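Local coordinates for hypothetical protein PAE2307 (Pyrobaculum aerophilum, PDB 1WVQ) that probably acts as an adenosine-specific kinase and carries a stably phosphorylated histidine, at residues N66-E69 / L70-L73; V99-A102 / I103-V106; E147-K150 / D151-E154. All coordinates share one frame; numbering follows the deposited sequence.

Interaction 1: N66-E69 / L70-L73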
loop_
_atom_site.group_PDB
_atom_site.type_symbol
_atom_site.label_atom_id
_atom_site.label_comp_id
_atom_site.label_asym_id
_atom_site.label_seq_id
_atom_site.Cartn_x
_atom_site.Cartn_y
_atom_site.Cartn_z
ATOM N N ASN A 66 4.178 -10.318 -24.530
ATOM C CA ASN A 66 3.217 -11.245 -25.119
ATOM C C ASN A 66 2.744 -10.657 -26.444
ATOM O O ASN A 66 1.751 -11.094 -27.026
ATOM C CB ASN A 66 2.038 -11.509 -24.167
ATOM C CG ASN A 66 1.136 -10.302 -23.975
ATOM O OD1 ASN A 66 1.426 -9.198 -24.436
ATOM N ND2 ASN A 66 0.024 -10.516 -23.279
ATOM N N ASP A 67 3.494 -9.667 -26.918
ATOM C CA ASP A 67 3.225 -8.979 -28.175
ATOM C C ASP A 67 4.586 -8.523 -28.701
ATOM O O ASP A 67 5.265 -7.701 -28.074
ATOM C CB ASP A 67 2.315 -7.774 -27.932
ATOM C CG ASP A 67 1.997 -7.014 -29.202
ATOM O OD1 ASP A 67 2.932 -6.604 -29.922
ATOM O OD2 ASP A 67 0.793 -6.814 -29.481
ATOM N N GLU A 68 4.994 -9.060 -29.846
ATOM C CA GLU A 68 6.297 -8.723 -30.404
ATOM C C GLU A 68 6.489 -7.266 -30.797
ATOM O O GLU A 68 7.600 -6.736 -30.708
ATOM C CB GLU A 68 6.608 -9.627 -31.592
ATOM C CG GLU A 68 6.746 -11.087 -31.203
ATOM C CD GLU A 68 7.725 -11.303 -30.050
ATOM O OE1 GLU A 68 8.878 -10.829 -30.139
ATOM O OE2 GLU A 68 7.339 -11.949 -29.053
ATOM N N GLU A 69 5.422 -6.615 -31.242
ATOM C CA GLU A 69 5.520 -5.214 -31.624
ATOM C C GLU A 69 5.888 -4.404 -30.381
ATOM O O GLU A 69 6.807 -3.586 -30.403
ATOM C CB GLU A 69 4.181 -4.725 -32.182
ATOM C CG GLU A 69 4.121 -3.228 -32.457
ATOM C CD GLU A 69 2.693 -2.741 -32.634
ATOM O OE1 GLU A 69 1.922 -2.791 -31.646
ATOM O OE2 GLU A 69 2.343 -2.313 -33.757
ATOM N N LEU A 70 5.163 -4.649 -29.297
ATOM C CA LEU A 70 5.408 -3.933 -28.054
ATOM C C LEU A 70 6.757 -4.291 -27.432
ATOM O O LEU A 70 7.403 -3.444 -26.806
ATOM C CB LEU A 70 4.262 -4.200 -27.079
ATOM C CG LEU A 70 2.886 -3.826 -27.654
ATOM C CD1 LEU A 70 1.804 -4.095 -26.613
ATOM C CD2 LEU A 70 2.873 -2.361 -28.078
ATOM N N ARG A 71 7.187 -5.537 -27.606
ATOM C CA ARG A 71 8.475 -5.961 -27.066
ATOM C C ARG A 71 9.572 -5.126 -27.717
ATOM O O ARG A 71 10.436 -4.579 -27.032
ATOM C CB ARG A 71 8.736 -7.449 -27.358
ATOM C CG ARG A 71 10.089 -7.961 -26.843
ATOM C CD ARG A 71 10.562 -9.215 -27.584
ATOM N NE ARG A 71 9.688 -10.364 -27.381
ATOM C CZ ARG A 71 9.641 -11.097 -26.272
ATOM N NH1 ARG A 71 10.427 -10.816 -25.240
ATOM N NH2 ARG A 71 8.794 -12.115 -26.190
ATOM N N ASN A 72 9.529 -5.016 -29.040
ATOM C CA ASN A 72 10.549 -4.265 -29.760
ATOM C C ASN A 72 10.530 -2.768 -29.487
ATOM O O ASN A 72 11.578 -2.124 -29.491
ATOM C CB ASN A 72 10.452 -4.546 -31.257
ATOM C CG ASN A 72 10.814 -5.977 -31.587
ATOM O OD1 ASN A 72 11.773 -6.520 -31.034
ATOM N ND2 ASN A 72 10.057 -6.596 -32.488
ATOM N N LEU A 73 9.347 -2.220 -29.240
ATOM C CA LEU A 73 9.235 -0.803 -28.931
ATOM C C LEU A 73 9.920 -0.561 -27.590
ATOM O O LEU A 73 10.661 0.403 -27.426
ATOM C CB LEU A 73 7.761 -0.387 -28.860
ATOM C CG LEU A 73 7.125 -0.035 -30.210
ATOM C CD1 LEU A 73 5.622 0.021 -30.076
ATOM C CD2 LEU A 73 7.677 1.300 -30.695
#

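Interaction 2: V99-A102 / I103-V106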
loop_
_atom_site.group_PDB
_atom_site.type_symbol
_atom_site.label_atom_id
_atom_site.label_comp_id
_atom_site.label_asym_id
_atom_site.label_seq_id
_atom_site.Cartn_x
_atom_site.Cartn_y
_atom_site.Cartn_z
ATOM N N VAL A 99 -2.756 -0.616 -14.121
ATOM C CA VAL A 99 -1.568 -1.332 -13.650
ATOM C C VAL A 99 -0.550 -0.543 -12.828
ATOM O O VAL A 99 0.353 -1.134 -12.238
ATOM C CB VAL A 99 -0.791 -1.935 -14.856
ATOM C CG1 VAL A 99 -1.695 -2.848 -15.669
ATOM C CG2 VAL A 99 -0.254 -0.806 -15.747
ATOM N N LEU A 100 -0.692 0.774 -12.760
ATOM C CA LEU A 100 0.299 1.576 -12.050
ATOM C C LEU A 100 0.537 1.298 -10.570
ATOM O O LEU A 100 1.683 1.281 -10.135
ATOM C CB LEU A 100 0.024 3.072 -12.261
ATOM C CG LEU A 100 0.521 3.633 -13.602
ATOM C CD1 LEU A 100 -0.053 5.019 -13.837
ATOM C CD2 LEU A 100 2.045 3.668 -13.607
ATOM N N ASN A 101 -0.504 1.070 -9.781
ATOM C CA ASN A 101 -0.239 0.825 -8.366
ATOM C C ASN A 101 0.518 -0.484 -8.140
ATOM O O ASN A 101 1.346 -0.584 -7.228
ATOM C CB ASN A 101 -1.538 0.881 -7.557
ATOM C CG ASN A 101 -2.012 2.309 -7.331
ATOM O OD1 ASN A 101 -1.367 3.271 -7.761
ATOM N ND2 ASN A 101 -3.142 2.454 -6.653
ATOM N N ALA A 102 0.265 -1.480 -8.982
ATOM C CA ALA A 102 0.980 -2.743 -8.859
ATOM C C ALA A 102 2.452 -2.462 -9.171
ATOM O O ALA A 102 3.353 -2.959 -8.498
ATOM C CB ALA A 102 0.411 -3.768 -9.828
ATOM N N ILE A 103 2.699 -1.642 -10.183
ATOM C CA ILE A 103 4.070 -1.313 -10.541
ATOM C C ILE A 103 4.778 -0.553 -9.417
ATOM O O ILE A 103 5.928 -0.845 -9.101
ATOM C CB ILE A 103 4.103 -0.490 -11.837
ATOM C CG1 ILE A 103 3.637 -1.372 -12.998
ATOM C CG2 ILE A 103 5.511 0.041 -12.095
ATOM C CD1 ILE A 103 3.412 -0.613 -14.288
ATOM N N LYS A 104 4.088 0.408 -8.810
ATOM C CA LYS A 104 4.667 1.192 -7.720
ATOM C C LYS A 104 5.100 0.313 -6.551
ATOM O O LYS A 104 6.094 0.602 -5.881
ATOM C CB LYS A 104 3.654 2.214 -7.185
ATOM C CG LYS A 104 3.193 3.276 -8.168
ATOM C CD LYS A 104 2.071 4.087 -7.534
ATOM C CE LYS A 104 1.420 5.025 -8.536
ATOM N NZ LYS A 104 0.201 5.689 -7.962
ATOM N N ASN A 105 4.344 -0.756 -6.322
ATOM C CA ASN A 105 4.577 -1.680 -5.218
ATOM C C ASN A 105 5.577 -2.795 -5.471
ATOM O O ASN A 105 5.813 -3.615 -4.586
ATOM C CB ASN A 105 3.246 -2.287 -4.776
ATOM C CG ASN A 105 2.278 -1.244 -4.249
ATOM O OD1 ASN A 105 1.073 -1.487 -4.161
ATOM N ND2 ASN A 105 2.800 -0.079 -3.887
ATOM N N VAL A 106 6.139 -2.857 -6.671
ATOM C CA VAL A 106 7.152 -3.870 -6.949
ATOM C C VAL A 106 8.357 -3.373 -6.154
ATOM O O VAL A 106 8.798 -2.245 -6.342
ATOM C CB VAL A 106 7.493 -3.926 -8.446
ATOM C CG1 VAL A 106 8.764 -4.738 -8.658
ATOM C CG2 VAL A 106 6.333 -4.551 -9.215
#

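Interaction 3: E147-K150 / D151-E154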
loop_
_atom_site.group_PDB
_atom_site.type_symbol
_atom_site.label_atom_id
_atom_site.label_comp_id
_atom_site.label_asym_id
_atom_site.label_seq_id
_atom_site.Cartn_x
_atom_site.Cartn_y
_atom_site.Cartn_z
ATOM N N GLU A 147 -9.190 26.184 -17.278
ATOM C CA GLU A 147 -10.548 25.729 -17.558
ATOM C C GLU A 147 -11.602 26.583 -16.857
ATOM O O GLU A 147 -11.352 27.156 -15.797
ATOM C CB GLU A 147 -10.723 24.272 -17.123
ATOM C CG GLU A 147 -11.243 24.125 -15.707
ATOM C CD GLU A 147 -11.446 22.687 -15.291
ATOM O OE1 GLU A 147 -11.879 21.866 -16.131
ATOM O OE2 GLU A 147 -11.185 22.397 -14.107
ATOM N N THR A 148 -12.786 26.646 -17.454
ATOM C CA THR A 148 -13.907 27.404 -16.898
ATOM C C THR A 148 -14.818 26.427 -16.166
ATOM O O THR A 148 -14.586 25.219 -16.198
ATOM C CB THR A 148 -14.739 28.045 -18.002
ATOM O OG1 THR A 148 -15.416 27.014 -18.731
ATOM C CG2 THR A 148 -13.846 28.829 -18.955
ATOM N N GLU A 149 -15.864 26.942 -15.521
ATOM C CA GLU A 149 -16.795 26.072 -14.811
ATOM C C GLU A 149 -17.538 25.180 -15.798
ATOM O O GLU A 149 -17.894 24.044 -15.478
ATOM C CB GLU A 149 -17.807 26.888 -14.007
ATOM C CG GLU A 149 -18.756 26.023 -13.175
ATOM C CD GLU A 149 -18.021 25.027 -12.286
ATOM O OE1 GLU A 149 -17.006 25.422 -11.665
ATOM O OE2 GLU A 149 -18.463 23.851 -12.200
ATOM N N LYS A 150 -17.788 25.701 -16.995
ATOM C CA LYS A 150 -18.470 24.921 -18.019
ATOM C C LYS A 150 -17.550 23.790 -18.474
ATOM O O LYS A 150 -18.011 22.681 -18.762
ATOM C CB LYS A 150 -18.851 25.818 -19.202
ATOM C CG LYS A 150 -20.058 26.705 -18.932
ATOM C CD LYS A 150 -21.305 25.864 -18.703
ATOM C CE LYS A 150 -22.543 26.732 -18.552
ATOM N NZ LYS A 150 -22.730 27.633 -19.721
ATOM N N ASP A 151 -16.249 24.075 -18.542
ATOM C CA ASP A 151 -15.266 23.063 -18.930
ATOM C C ASP A 151 -15.276 21.979 -17.864
ATOM O O ASP A 151 -15.172 20.794 -18.165
ATOM C CB ASP A 151 -13.855 23.648 -18.989
ATOM C CG ASP A 151 -13.645 24.552 -20.178
ATOM O OD1 ASP A 151 -14.213 24.257 -21.249
ATOM O OD2 ASP A 151 -12.897 25.541 -20.047
ATOM N N ARG A 152 -15.386 22.400 -16.610
ATOM C CA ARG A 152 -15.410 21.453 -15.505
ATOM C C ARG A 152 -16.632 20.551 -15.632
ATOM O O ARG A 152 -16.532 19.334 -15.505
ATOM C CB ARG A 152 -15.440 22.199 -14.169
ATOM C CG ARG A 152 -15.584 21.291 -12.952
ATOM C CD ARG A 152 -15.332 22.064 -11.672
ATOM N NE ARG A 152 -15.535 21.246 -10.477
ATOM C CZ ARG A 152 -16.726 20.954 -9.960
ATOM N NH1 ARG A 152 -17.835 21.410 -10.530
ATOM N NH2 ARG A 152 -16.806 20.208 -8.864
ATOM N N GLU A 153 -17.785 21.155 -15.898
ATOM C CA GLU A 153 -19.015 20.389 -16.050
ATOM C C GLU A 153 -18.843 19.370 -17.165
ATOM O O GLU A 153 -19.318 18.240 -17.073
ATOM C CB GLU A 153 -20.188 21.323 -16.366
ATOM C CG GLU A 153 -20.441 22.352 -15.278
ATOM C CD GLU A 153 -21.604 23.293 -15.573
ATOM O OE1 GLU A 153 -22.034 23.382 -16.747
ATOM O OE2 GLU A 153 -22.080 23.956 -14.622
ATOM N N GLU A 154 -18.131 19.762 -18.211
ATOM C CA GLU A 154 -17.922 18.865 -19.327
ATOM C C GLU A 154 -17.000 17.689 -19.017
ATOM O O GLU A 154 -17.286 16.571 -19.430
ATOM C CB GLU A 154 -17.433 19.659 -20.530
ATOM C CG GLU A 154 -18.512 20.607 -21.046
ATOM C CD GLU A 154 -17.995 21.584 -22.069
ATOM O OE1 GLU A 154 -17.296 21.140 -22.999
ATOM O OE2 GLU A 154 -18.292 22.798 -21.947
HETATM O O HOH W 1 -21.076 22.965 -12.167
#

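Interaction 1: N66-E69 / L70-L73
An Asp N-cap starts helix 68-81, and D67 provides it. D67 OD1 accepts the backbone N-H of L70 at 3.0 Å from OD1 to N, with a nearly straight angle of 165° at the hydrogen. The N-H comes from above the carboxylate plane, well out of it. The same OD1 also takes a weak bond from E69 N, so one oxygen receives two backbone donors of the first turn. The first torsion explains this: with CG opposite the backbone N (chi1 -180°), the carboxylate swings toward the start of the helix. The L70 side chain also lies against the capping acid: L70 CG is 3.6 Å from D67 OD1, and L70 CD1 touches D67 CB. The L70 side chain continues inward to Y90 and R92 of strand 87-92, so the first turn rests on the larger sheet. Backbone bonds then take over. R71 N, N72 N and L73 N donate to the carbonyl oxygens of D67, E68 and E69. Another face of the turn carries a salt bridge between E68 and R71. The two side chains run side by side in the same direction. The E68 chain bends at chi2, which brings its carboxylate alongside the guanidinium edge. R71 also reaches H63 through NH1, and E69 OE1 pairs with R92. The grip on E68 is side-on, with the two flat groups only 26° from coplanar. R71 NE meets E68 OE1 at 2.9 Å, and R71 NH2 meets the syn lone pair of E68 OE2 at 3.2 Å, almost exactly in the guanidinium plane.

Interaction 2: V99-A102 / I103-V106
Polar side chains meet first between N101 and K104, one helical turn apart. They lie side by side and point the same way. K104 NZ donates to N101 OD1 at 2.9 Å, nearly along the C=O axis, with an angle of 164° at the oxygen. The lysine chain is extended beyond CG, and its CD and CE pass along the same oxygen. K104 CE is 3.4 Å from N101 OD1. The ammonium group has further partners on the second subunit, where it donates to the backbone oxygens of K104 and V109. N101 ND2 likewise donates to N105 O of that subunit. The amide is therefore used at both ends, its oxygen within the helix and its nitrogen across the interface.

The apolar contact is on the inner side. V99 CG2 touches I103 CD1 at 4.0 Å. With chi1 at -67°, I103 CG1 sits beside the backbone N and the chain runs back to V99. I103 CG1 also lies 3.4 Å from V99 O. Both side chains pack on I22 of strand 20-25 and on helix 31-40.

Backbone bonds hold the turns together. I103 N donates to V99 O at 3.2 Å, and K104 N to L100 O at 2.9 Å. N105 N donates to N101 O and, weakly, to A102 O. V106 N turns to I103 O at 3.2 Å as the helix gives way to a loop. This is the C-terminal turn of helix 96-104, an amphipathic helix with one side on the sheet and a polar side at a subunit interface.

Interaction 3: E147-K150 / D151-E154
T148 and D151 exchange bonds at the start of helix 149-162. T148 OG1 accepts the backbone N-H of D151 at 3.1 Å from OG1 to N. In return D151 OD2 accepts the backbone N-H of T148 at 2.8 Å, nearly straight at 167°. This donor approaches the anti side of the carboxylate. A chi1 of -73° keeps D151 CG on the side of its own backbone N, and the acid folds back over the cap. Two backbone donors are thus satisfied by side chains. R152 N, E153 N and E154 N find the carbonyl oxygens of T148, E149 and K150.

E149 and R152 run side by side and form a salt bridge. R152 NH1 donates to the syn lone pair of E149 OE2 at 3.0 Å, while the two planes are turned 51° apart. R152 NE pairs with E64 of the second subunit.

E149 OE2 lies 4.4 Å from E153 OE2, and the two carboxylates would probably repel. A water bridges them, donating to E149 OE2 and to E153 OE2 at 2.8 Å each.

E147 CB packs on D151 CB at 3.7 Å. Its carboxylate is engaged by R155, and by R62 and the backbone N of H63 of the second subunit. The reciprocal bonds between T148 and D151 are a capping box, here at the N terminus of a helix docked on another subunit.

The three contacts follow one another along the chain. None nests in or crosses another, and each closes only a local turn. Interaction 1 opens helix 68-81 just after strand 60-65 and sets it on the larger sheet. Interaction 2 ends helix 96-104, before strand 111-116 of that sheet. The centres of these two are about 21 Å apart. Interaction 3 opens the C-terminal helix 149-162 after short strand 145-146, about 32 Å from interaction 2 between centres. Interactions 2 and 3 both touch the second subunit, while interaction 1 stays within its own chain. The contacts thus lie at two helix starts and one helix end, two of them at subunit interfaces.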